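Local atomic coordinates of peroxisomal acyl-CoA oxidase 1A (Solanum lycopersicum, PDB entry 2FON), a protein that probably oxidises acyl-CoA esters with FAD as cofactor in peroxisomal beta-oxidation of fatty acids. Residues Ile321-Gly333 / Thr341-Leu353. Numbering follows the deposited sequence.
Sequences IATRYSAVRRQFG and TQVIDYKTQQNRL. With FAD (flavin-adenine dinucleotide), chain D.
Gln331 N donates to Thr341 O at 2.9 Å. Thr341 N bonds Phe332 O and Arg329 O takes Val343 N, so the chain leaving helix 297-328 lies against that entering helix 347-380, bridged once at Arg330 and Gln342. Ser326 O accepts Ile344 N from above its plane, whereas Gln342 NE2 meets Ala327 O on a lone pair (2.9 Å, 164° at the hydrogen) and also reaches Glu29. With CG beside its backbone N (chi1 -60°), Gln342 lays that carbon over the guanidinium centre, 3.6 Å from Arg330 CZ; Arg330 NH1 bonds Glu340 O. Tyr346 OH donates to Gln331 O (2.8 Å) in the carbonyl plane; a phenylalanine here would probably leave Gln331 O without this donor and the ring freer to shift beside the adenine. Gln349 NE2 gives to Ser326 OG (3.0 Å) and Leu417 O, and Ser326 OG donates to Ala322 O. This C-alpha1-domain connection lines the FAD pocket: Arg329 NE (2.6 Å) and NH2 both grip phosphate oxygen O2A. Arg329 NH1 bonds Leu159 O of the second subunit, whose Gly160, Gly162 and Asn164 hold the Gln331 amide. Segments 321-328 and 347-353 run antiparallel (172°, axes 11.6 Å apart); helix 389-417 touches Ala322 and Leu353, helix 619-624 Thr323 and Ala327.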
# COMPACT_ATOMS: atom_id res chain seq x y z
N ILE B 321 15.65 -5.14 -3.58
CA ILE B 321 15.29 -4.65 -4.90
C ILE B 321 15.35 -3.11 -5.09
O ILE B 321 16.05 -2.66 -5.99
CB ILE B 321 13.99 -5.16 -5.34
CG1 ILE B 321 14.07 -6.67 -5.38
CG2 ILE B 321 13.63 -4.55 -6.65
CD1 ILE B 321 12.78 -7.30 -4.94
N ALA B 322 14.68 -2.31 -4.27
CA ALA B 322 14.75 -0.85 -4.45
C ALA B 322 16.19 -0.27 -4.39
O ALA B 322 16.52 0.72 -5.07
CB ALA B 322 13.89 -0.15 -3.45
N THR B 323 17.05 -0.90 -3.59
CA THR B 323 18.38 -0.41 -3.41
C THR B 323 19.19 -0.65 -4.69
O THR B 323 19.72 0.31 -5.28
CB THR B 323 19.06 -1.01 -2.16
OG1 THR B 323 18.38 -0.50 -1.00
CG2 THR B 323 20.55 -0.65 -2.08
N ARG B 324 19.26 -1.90 -5.14
CA ARG B 324 19.96 -2.18 -6.37
C ARG B 324 19.35 -1.36 -7.49
O ARG B 324 20.09 -0.68 -8.21
CB ARG B 324 19.92 -3.66 -6.70
CG ARG B 324 20.70 -4.53 -5.71
CD ARG B 324 20.79 -5.96 -6.22
NE ARG B 324 21.64 -6.75 -5.33
CZ ARG B 324 21.52 -8.07 -5.16
NH1 ARG B 324 20.56 -8.73 -5.81
NH2 ARG B 324 22.36 -8.72 -4.33
N TYR B 325 18.02 -1.37 -7.63
CA TYR B 325 17.46 -0.50 -8.66
C TYR B 325 17.88 0.98 -8.49
O TYR B 325 18.24 1.61 -9.49
CB TYR B 325 15.98 -0.59 -8.76
CG TYR B 325 15.40 0.21 -9.90
CD1 TYR B 325 15.59 -0.20 -11.25
CD2 TYR B 325 14.65 1.38 -9.67
CE1 TYR B 325 15.07 0.51 -12.32
CE2 TYR B 325 14.11 2.12 -10.74
CZ TYR B 325 14.33 1.67 -12.06
OH TYR B 325 13.76 2.36 -13.12
N SER B 326 17.88 1.54 -7.27
CA SER B 326 18.33 2.93 -7.10
C SER B 326 19.81 3.23 -7.47
O SER B 326 20.13 4.32 -7.95
CB SER B 326 17.98 3.47 -5.71
OG SER B 326 16.62 3.22 -5.41
N ALA B 327 20.71 2.29 -7.24
CA ALA B 327 22.05 2.48 -7.70
C ALA B 327 22.15 2.43 -9.25
O ALA B 327 23.04 3.03 -9.84
CB ALA B 327 22.95 1.45 -7.06
N VAL B 328 21.24 1.75 -9.92
CA VAL B 328 21.37 1.61 -11.35
C VAL B 328 20.63 2.76 -12.14
O VAL B 328 21.21 3.39 -13.06
CB VAL B 328 20.88 0.17 -11.76
CG1 VAL B 328 20.57 0.04 -13.26
CG2 VAL B 328 21.85 -0.87 -11.29
N ARG B 329 19.34 2.98 -11.80
CA ARG B 329 18.56 4.15 -12.19
C ARG B 329 19.25 5.51 -11.97
O ARG B 329 19.46 5.96 -10.78
CB ARG B 329 17.28 4.21 -11.37
CG ARG B 329 16.15 5.13 -12.02
CD ARG B 329 15.81 4.80 -13.50
NE ARG B 329 14.68 5.61 -13.93
CZ ARG B 329 14.01 5.47 -15.09
NH1 ARG B 329 14.34 4.55 -15.98
NH2 ARG B 329 12.98 6.23 -15.35
N ARG B 330 19.55 6.16 -13.10
CA ARG B 330 19.98 7.55 -13.08
C ARG B 330 18.83 8.43 -13.59
O ARG B 330 18.07 8.01 -14.46
CB ARG B 330 21.19 7.69 -13.97
CG ARG B 330 22.22 6.64 -13.67
CD ARG B 330 23.42 6.78 -14.55
NE ARG B 330 24.48 5.90 -14.09
CZ ARG B 330 25.55 6.30 -13.37
NH1 ARG B 330 25.71 7.58 -13.00
NH2 ARG B 330 26.45 5.41 -13.00
N GLN B 331 18.66 9.63 -13.04
CA GLN B 331 17.62 10.54 -13.54
C GLN B 331 17.92 11.94 -13.08
O GLN B 331 18.12 12.14 -11.90
CB GLN B 331 16.21 10.10 -13.08
CG GLN B 331 15.07 10.48 -14.00
CD GLN B 331 15.10 9.77 -15.38
OE1 GLN B 331 14.45 10.23 -16.34
NE2 GLN B 331 15.81 8.64 -15.48
N PHE B 332 17.93 12.90 -14.02
CA PHE B 332 18.41 14.26 -13.80
C PHE B 332 19.93 14.43 -13.54
O PHE B 332 20.69 13.46 -13.48
CB PHE B 332 17.64 14.93 -12.69
CG PHE B 332 16.21 15.06 -13.00
CD1 PHE B 332 15.26 14.18 -12.39
CD2 PHE B 332 15.77 16.01 -13.93
CE1 PHE B 332 13.92 14.27 -12.70
CE2 PHE B 332 14.41 16.14 -14.24
CZ PHE B 332 13.47 15.26 -13.63
N GLY B 333 20.34 15.70 -13.42
CA GLY B 333 21.63 16.04 -12.86
C GLY B 333 22.78 15.87 -13.81
O GLY B 333 23.95 15.87 -13.41
N THR B 341 22.60 11.51 -12.65
CA THR B 341 22.83 11.09 -11.28
C THR B 341 22.01 9.84 -10.92
O THR B 341 20.80 9.77 -11.15
CB THR B 341 22.46 12.25 -10.33
OG1 THR B 341 23.20 13.41 -10.71
CG2 THR B 341 22.74 11.93 -8.88
N GLN B 342 22.67 8.84 -10.36
CA GLN B 342 21.92 7.70 -9.85
C GLN B 342 20.96 8.19 -8.78
O GLN B 342 21.35 9.03 -7.95
CB GLN B 342 22.85 6.71 -9.21
CG GLN B 342 23.89 6.16 -10.15
CD GLN B 342 25.09 5.85 -9.35
OE1 GLN B 342 25.87 6.75 -9.06
NE2 GLN B 342 25.19 4.63 -8.87
N VAL B 343 19.72 7.69 -8.79
CA VAL B 343 18.73 8.28 -7.89
C VAL B 343 19.02 8.01 -6.42
O VAL B 343 18.67 8.79 -5.57
CB VAL B 343 17.30 7.92 -8.24
CG1 VAL B 343 16.82 8.72 -9.47
CG2 VAL B 343 17.10 6.41 -8.38
N ILE B 344 19.70 6.93 -6.13
CA ILE B 344 20.23 6.69 -4.81
C ILE B 344 21.13 7.80 -4.30
O ILE B 344 21.33 7.89 -3.09
CB ILE B 344 20.99 5.37 -4.75
CG1 ILE B 344 21.13 4.90 -3.32
CG2 ILE B 344 22.31 5.51 -5.37
CD1 ILE B 344 21.14 3.36 -3.16
N ASP B 345 21.70 8.65 -5.17
CA ASP B 345 22.50 9.75 -4.63
C ASP B 345 21.63 10.85 -4.04
O ASP B 345 22.14 11.70 -3.38
CB ASP B 345 23.43 10.39 -5.68
CG ASP B 345 24.60 9.47 -6.09
OD1 ASP B 345 25.24 9.80 -7.13
OD2 ASP B 345 24.89 8.44 -5.41
N TYR B 346 20.33 10.85 -4.32
CA TYR B 346 19.43 11.94 -3.83
C TYR B 346 19.01 11.76 -2.39
O TYR B 346 18.79 10.65 -1.94
CB TYR B 346 18.18 12.08 -4.70
CG TYR B 346 18.47 12.51 -6.08
CD1 TYR B 346 17.73 12.00 -7.16
CD2 TYR B 346 19.49 13.42 -6.34
CE1 TYR B 346 18.02 12.41 -8.51
CE2 TYR B 346 19.80 13.82 -7.62
CZ TYR B 346 19.07 13.32 -8.72
OH TYR B 346 19.37 13.73 -10.01
N LYS B 347 18.85 12.86 -1.69
CA LYS B 347 18.62 12.80 -0.25
C LYS B 347 17.13 12.43 0.04
O LYS B 347 16.79 11.93 1.12
CB LYS B 347 19.14 14.12 0.37
CG LYS B 347 19.48 14.18 1.91
CD LYS B 347 20.61 13.27 2.40
CE LYS B 347 21.95 13.57 1.79
NZ LYS B 347 23.02 12.70 2.38
N THR B 348 16.26 12.61 -0.94
CA THR B 348 14.88 12.20 -0.77
C THR B 348 14.70 10.73 -0.99
O THR B 348 13.91 10.08 -0.27
CB THR B 348 13.92 12.94 -1.69
OG1 THR B 348 14.45 12.98 -3.01
CG2 THR B 348 13.71 14.35 -1.20
N GLN B 349 15.40 10.19 -1.99
CA GLN B 349 15.48 8.77 -2.16
C GLN B 349 16.10 8.17 -0.91
O GLN B 349 15.54 7.29 -0.30
CB GLN B 349 16.30 8.40 -3.38
CG GLN B 349 16.09 6.95 -3.79
CD GLN B 349 14.93 6.77 -4.68
OE1 GLN B 349 14.19 7.73 -4.93
NE2 GLN B 349 14.75 5.56 -5.22
N GLN B 350 17.23 8.69 -0.48
CA GLN B 350 17.75 8.27 0.83
C GLN B 350 16.77 8.30 2.02
O GLN B 350 16.58 7.29 2.70
CB GLN B 350 19.03 9.00 1.14
CG GLN B 350 20.12 8.54 0.20
CD GLN B 350 21.24 9.52 0.20
OE1 GLN B 350 21.44 10.27 1.19
NE2 GLN B 350 22.00 9.57 -0.91
N ASN B 351 16.07 9.41 2.20
CA ASN B 351 15.02 9.51 3.26
C ASN B 351 13.86 8.55 3.19
O ASN B 351 13.26 8.28 4.19
CB ASN B 351 14.43 10.92 3.36
CG ASN B 351 13.65 11.14 4.66
OD1 ASN B 351 14.04 10.69 5.74
ND2 ASN B 351 12.56 11.88 4.55
N ARG B 352 13.49 8.06 2.03
CA ARG B 352 12.48 7.03 2.03
C ARG B 352 13.10 5.64 2.05
O ARG B 352 12.50 4.74 2.61
CB ARG B 352 11.50 7.19 0.88
CG ARG B 352 11.43 8.63 0.31
CD ARG B 352 10.27 8.80 -0.56
NE ARG B 352 10.57 8.89 -1.98
CZ ARG B 352 9.95 8.20 -2.94
NH1 ARG B 352 8.99 7.31 -2.69
NH2 ARG B 352 10.27 8.41 -4.21
N LEU B 353 14.31 5.45 1.53
CA LEU B 353 14.88 4.08 1.40
C LEU B 353 15.72 3.57 2.58
O LEU B 353 15.43 2.49 3.12
CB LEU B 353 15.67 3.94 0.12
CG LEU B 353 16.42 2.65 -0.08
CD1 LEU B 353 15.48 1.63 -0.66
CD2 LEU B 353 17.61 2.84 -1.01
PA FAD D . 11.92 8.13 -12.11
O1A FAD D . 11.95 9.62 -12.33
O2A FAD D . 13.00 7.32 -12.84
O5B FAD D . 12.00 8.00 -10.55
C5B FAD D . 12.47 6.81 -9.98
C4B FAD D . 12.75 7.26 -8.55
O4B FAD D . 13.74 8.27 -8.59
C3B FAD D . 11.53 7.87 -7.87
O3B FAD D . 11.63 7.50 -6.54
C2B FAD D . 11.81 9.34 -7.88
O2B FAD D . 11.24 9.99 -6.80
C1B FAD D . 13.33 9.35 -7.82
N9A FAD D . 13.78 10.58 -8.46
C8A FAD D . 13.89 10.80 -9.81
N7A FAD D . 14.32 12.07 -9.96
C5A FAD D . 14.50 12.65 -8.74
C6A FAD D . 14.94 13.91 -8.33
N6A FAD D . 15.26 14.82 -9.24
N1A FAD D . 15.02 14.21 -6.98
C2A FAD D . 14.68 13.27 -6.03
N3A FAD D . 14.27 12.03 -6.44
C4A FAD D . 14.16 11.72 -7.78
N1 FAD D . 4.15 7.89 -20.27
C2 FAD D . 3.71 8.37 -21.50
O2 FAD D . 4.40 9.15 -22.21
N3 FAD D . 2.44 8.03 -21.91
C4 FAD D . 1.65 7.22 -21.14
O4 FAD D . 0.54 6.91 -21.57
C4X FAD D . 2.10 6.74 -19.92
N5 FAD D . 1.32 5.87 -19.16
C5X FAD D . 1.76 5.32 -18.00
C6 FAD D . 0.91 4.48 -17.35
C7 FAD D . 1.30 3.91 -16.15
C7M FAD D . 0.31 2.99 -15.47
C8 FAD D . 2.59 4.24 -15.61
C8M FAD D . 3.10 3.66 -14.33
C9 FAD D . 3.43 5.10 -16.30
C9A FAD D . 3.03 5.64 -17.53
N10 FAD D . 3.84 6.53 -18.30
C10 FAD D . 3.37 7.07 -19.49
C1' FAD D . 5.21 6.99 -17.84
C2' FAD D . 4.84 7.85 -16.64
O2' FAD D . 4.04 8.92 -16.99
C3' FAD D . 5.91 8.57 -15.89
O3' FAD D . 6.44 9.63 -16.65
C4' FAD D . 7.00 7.70 -15.35
O4' FAD D . 6.42 6.57 -14.72
C5' FAD D . 7.78 8.61 -14.40
O5' FAD D . 8.38 7.80 -13.44
P FAD D . 9.80 7.13 -13.70
O1P FAD D . 9.55 5.69 -14.10
O2P FAD D . 10.50 8.04 -14.72
O3P FAD D . 10.50 7.39 -12.27